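Local coordinates for protein acetone carboxylase alpha subunit (Xanthobacter autotrophicus Py2, PDB 5M45) that forms the alpha subunit of a metal-containing carboxylase complex and belongs to the hydantoinase B/oxoprolinase family, at residues A[135-139]-A[207-212]; A[154-158]-A[237-242]. One frame throughout, in Å; residues are numbered along the deposited sequence.

Contact 1 (A[135-139]-A[207-212])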
# COMPACT_ATOMS: atom_id res chain seq x y z
N ASP A 135 26.74 0.61 10.58
CA ASP A 135 27.59 0.09 9.50
C ASP A 135 26.95 -1.22 8.98
O ASP A 135 26.50 -2.05 9.76
CB ASP A 135 29.01 -0.15 10.03
CG ASP A 135 30.00 -0.54 8.95
OD1 ASP A 135 29.81 -0.22 7.78
OD2 ASP A 135 31.02 -1.18 9.30
N LYS A 136 26.86 -1.31 7.64
CA LYS A 136 26.26 -2.44 6.88
C LYS A 136 24.71 -2.48 6.85
O LYS A 136 24.11 -3.45 6.38
CB LYS A 136 26.84 -3.78 7.32
CG LYS A 136 28.36 -3.85 7.25
CD LYS A 136 28.75 -5.31 7.45
CE LYS A 136 30.24 -5.46 7.63
NZ LYS A 136 30.94 -4.99 6.39
N ASP A 137 24.05 -1.44 7.40
CA ASP A 137 22.60 -1.31 7.23
C ASP A 137 22.25 -1.04 5.75
O ASP A 137 23.08 -0.54 5.00
CB ASP A 137 22.05 -0.19 8.12
CG ASP A 137 21.87 -0.61 9.57
OD1 ASP A 137 22.04 -1.81 9.93
OD2 ASP A 137 21.52 0.27 10.38
N ILE A 138 21.03 -1.40 5.38
CA ILE A 138 20.45 -1.06 4.07
C ILE A 138 19.09 -0.37 4.28
O ILE A 138 18.19 -0.94 4.92
CB ILE A 138 20.23 -2.32 3.20
CG1 ILE A 138 21.55 -3.06 3.00
CG2 ILE A 138 19.68 -1.94 1.82
CD1 ILE A 138 21.38 -4.45 2.31
N PHE A 139 18.94 0.84 3.72
CA PHE A 139 17.69 1.59 3.73
C PHE A 139 17.04 1.59 2.34
O PHE A 139 17.73 1.59 1.33
CB PHE A 139 17.90 3.05 4.27
CG PHE A 139 18.32 3.11 5.71
CD1 PHE A 139 17.37 3.15 6.73
CD2 PHE A 139 19.67 3.14 6.06
CE1 PHE A 139 17.76 3.20 8.08
CE2 PHE A 139 20.07 3.17 7.40
CZ PHE A 139 19.12 3.21 8.42
N GLY A 207 17.46 -4.03 5.68
CA GLY A 207 18.53 -4.99 5.88
C GLY A 207 19.58 -4.51 6.86
O GLY A 207 19.69 -3.30 7.18
N ALA A 208 20.36 -5.48 7.36
CA ALA A 208 21.47 -5.24 8.26
C ALA A 208 22.53 -6.32 8.01
O ALA A 208 22.22 -7.39 7.47
CB ALA A 208 20.98 -5.24 9.71
N ASN A 209 23.78 -6.03 8.39
CA ASN A 209 24.89 -6.89 8.07
C ASN A 209 24.90 -7.28 6.56
O ASN A 209 25.12 -8.43 6.18
CB ASN A 209 24.86 -8.12 8.99
CG ASN A 209 26.16 -8.89 8.99
OD1 ASN A 209 27.28 -8.29 8.88
ND2 ASN A 209 26.06 -10.23 9.09
N ASP A 210 24.60 -6.30 5.71
CA ASP A 210 24.62 -6.47 4.25
C ASP A 210 23.60 -7.49 3.72
O ASP A 210 23.72 -7.96 2.59
CB ASP A 210 26.07 -6.79 3.73
CG ASP A 210 27.00 -5.55 3.76
OD1 ASP A 210 26.57 -4.40 4.05
OD2 ASP A 210 28.21 -5.72 3.46
N THR A 211 22.57 -7.79 4.51
CA THR A 211 21.64 -8.88 4.22
C THR A 211 20.20 -8.36 4.31
O THR A 211 19.82 -7.80 5.36
CB THR A 211 21.81 -10.04 5.20
OG1 THR A 211 23.18 -10.42 5.22
CG2 THR A 211 20.99 -11.26 4.77
N LEU A 212 19.41 -8.55 3.24
CA LEU A 212 18.01 -8.13 3.25
C LEU A 212 17.11 -8.97 4.18
O LEU A 212 17.25 -10.19 4.27
CB LEU A 212 17.45 -8.12 1.81
CG LEU A 212 18.09 -7.07 0.89
CD1 LEU A 212 17.64 -7.33 -0.52
CD2 LEU A 212 17.70 -5.66 1.25
O HOH W 1 24.16 -3.55 9.96
O HOH W 2 24.80 -2.27 3.47
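Lys136 and Ile138 face Gly207 and Asp210 where strand 138-141 meets a beta hairpin at the end of an antiparallel sheet. The hairpin joins strands 204-208 and 211-212 through a type I' turn from Ala208 to Thr211. Ile138 and Gly207 form an antiparallel hydrogen-bonded pair. Ile138 N donates to Gly207 O at 2.9 Å, while the return bond from Gly207 N to Ile138 O is weak. The turn adds a bond of 3.0 Å from Asp210 N to Lys136 O. The Lys136 side chain crosses Asp210 with its aliphatic part. CB lies 3.3 Å from Asp210 OD1, and CD runs beside Asn209 OD1. The chain stays extended up to CE and bends at chi4 (-62°). NZ ends 4.1 Å from Asp210 OD2, too far for a salt bridge. That carboxylate is instead bridged to Arg245. Asp137 forms a salt bridge with Lys205 through OD2. Its OD1 accepts from a water that also bonds Asp135 O and Asn209 N. Gly207 has no side chain, and Ile138 CB lies near its N and O. With Ile138 CG1 beside the backbone N (chi1 -58°) and the chain extended beyond it, CD1 reaches Leu212 CD2 at 4.0 Å and lies near Asp210 C. A second water donates to both Asp137 O and Asp210 OD1, the latter at 2.8 Å.

Contact 2 (A[154-158]-A[237-242])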
# COMPACT_ATOMS: atom_id res chain seq x y z
N ILE A 154 12.62 3.89 -7.09
CA ILE A 154 12.98 3.32 -5.81
C ILE A 154 14.44 3.62 -5.46
O ILE A 154 15.35 3.37 -6.29
CB ILE A 154 12.79 1.77 -5.81
CG1 ILE A 154 11.39 1.36 -6.32
CG2 ILE A 154 13.09 1.21 -4.43
CD1 ILE A 154 10.24 1.81 -5.44
N HIS A 155 14.66 4.13 -4.25
CA HIS A 155 16.00 4.40 -3.71
C HIS A 155 16.48 3.29 -2.75
O HIS A 155 15.71 2.84 -1.90
CB HIS A 155 16.07 5.71 -2.89
CG HIS A 155 15.36 6.88 -3.49
ND1 HIS A 155 14.86 7.91 -2.72
CD2 HIS A 155 15.09 7.20 -4.78
CE1 HIS A 155 14.30 8.82 -3.51
NE2 HIS A 155 14.42 8.40 -4.77
N THR A 156 17.77 2.91 -2.88
CA THR A 156 18.51 2.13 -1.88
C THR A 156 19.63 3.05 -1.38
O THR A 156 20.37 3.63 -2.18
CB THR A 156 19.09 0.83 -2.46
OG1 THR A 156 18.03 -0.04 -2.90
CG2 THR A 156 19.94 0.08 -1.40
N ILE A 157 19.70 3.25 -0.07
CA ILE A 157 20.65 4.18 0.59
C ILE A 157 21.47 3.40 1.68
O ILE A 157 20.91 2.74 2.55
CB ILE A 157 19.88 5.37 1.21
CG1 ILE A 157 19.18 6.22 0.12
CG2 ILE A 157 20.84 6.27 1.99
CD1 ILE A 157 18.06 7.09 0.70
N VAL A 158 22.81 3.48 1.60
CA VAL A 158 23.73 2.76 2.49
C VAL A 158 24.70 3.80 3.13
O VAL A 158 25.35 4.57 2.40
CB VAL A 158 24.55 1.72 1.70
CG1 VAL A 158 25.59 1.08 2.58
CG2 VAL A 158 23.60 0.67 1.11
N ARG A 237 20.50 -2.08 -7.57
CA ARG A 237 20.78 -0.93 -6.69
C ARG A 237 21.81 -1.30 -5.59
O ARG A 237 22.75 -0.54 -5.32
CB ARG A 237 19.50 -0.39 -6.03
CG ARG A 237 18.47 0.20 -6.98
CD ARG A 237 17.28 0.84 -6.26
NE ARG A 237 16.57 -0.08 -5.35
CZ ARG A 237 15.56 -0.88 -5.69
NH1 ARG A 237 15.08 -0.93 -6.92
NH2 ARG A 237 15.02 -1.66 -4.76
N ILE A 238 21.62 -2.48 -4.96
CA ILE A 238 22.54 -2.89 -3.89
C ILE A 238 23.97 -3.09 -4.43
O ILE A 238 24.95 -2.74 -3.75
CB ILE A 238 22.07 -4.18 -3.16
CG1 ILE A 238 20.76 -3.92 -2.51
CG2 ILE A 238 23.04 -4.52 -2.06
CD1 ILE A 238 20.05 -5.18 -2.03
N ALA A 239 24.10 -3.68 -5.63
CA ALA A 239 25.41 -3.87 -6.26
C ALA A 239 26.18 -2.57 -6.41
O ALA A 239 27.33 -2.46 -5.97
CB ALA A 239 25.28 -4.54 -7.63
N GLY A 240 25.55 -1.58 -7.02
CA GLY A 240 26.22 -0.32 -7.23
C GLY A 240 26.56 0.43 -5.93
O GLY A 240 27.65 1.00 -5.82
N CYS A 241 25.66 0.43 -4.98
CA CYS A 241 25.93 1.01 -3.65
C CYS A 241 27.16 0.37 -3.00
O CYS A 241 28.03 1.10 -2.51
CB CYS A 241 24.71 0.90 -2.72
SG CYS A 241 23.30 1.97 -3.16
N HIS A 242 27.25 -0.97 -3.01
CA HIS A 242 28.38 -1.68 -2.39
C HIS A 242 29.70 -1.54 -3.17
O HIS A 242 30.76 -1.46 -2.54
CB HIS A 242 28.03 -3.15 -2.06
CG HIS A 242 27.12 -3.29 -0.88
ND1 HIS A 242 26.60 -4.50 -0.47
CD2 HIS A 242 26.63 -2.36 -0.02
CE1 HIS A 242 25.86 -4.31 0.61
NE2 HIS A 242 25.86 -3.02 0.89
O HOH W 3 15.76 -2.01 -1.80
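Thr156 and Arg237 make the one direct hydrogen bond between these segments. Arg237 NE donates to Thr156 OG1 at 2.9 Å, with an N-H...O angle of 160°. The hydroxyl oxygen lies close to the guanidinium plane, at its edge. Thr156 OG1 stands beside its own backbone N, which turns it to the arginine and leaves CG2 on the side of Ile238. A water bridges the two side chains: it accepts from Arg237 NH2 at 3.1 Å and is hydrogen-bonded to Thr156 OG1 at 3.2 Å. The NH1 end is bonded to Thr174 OG1 on the adjoining strand, so bonds to separate partners fix the rotation of the buried group. The bend at chi3 (-57°) carries the guanidinium back along the strand to Ile154. Here helix 227-255 packs on one face of the antiparallel sheet, against strand 153-162. The short segments run roughly parallel, their axes 33° apart. Packing makes up much of the rest. Ile154 CG2 sits over the centre of one guanidinium face, 3.5 Å from Arg237 CZ. Arg237 CD passes 3.2 Å from Ile154 O. One helical turn on, Cys241 SG approaches Thr156 O at 3.5 Å. Val158 CG2 meets Cys241 CB at 4.0 Å and also nears the His242 ring obliquely. Ile238 CG2 lies over one face of the His242 ring, offset toward the rim.

Both contacts belong to the same antiparallel sheet, in which strands 138-141 and 153-162 are neighbours. Contact 1 extends the sheet edgewise to the hairpin and is partly exposed. Contact 2 is fully buried between a sheet face and helix 227-255. Backbone bonds, waters and carboxylates dominate the first; one arginine-threonine bond and side-chain packing dominate the second. Phe139 O and Ile157 N probably hydrogen-bond, joining the two strands. Ile138 CG2 packs on Thr156 CG2, and Leu212 CD1 on Ile238 CD1, so the apolar side of contact 1 continues into contact 2. Asp210 also touches His242, bringing the turn against the helix.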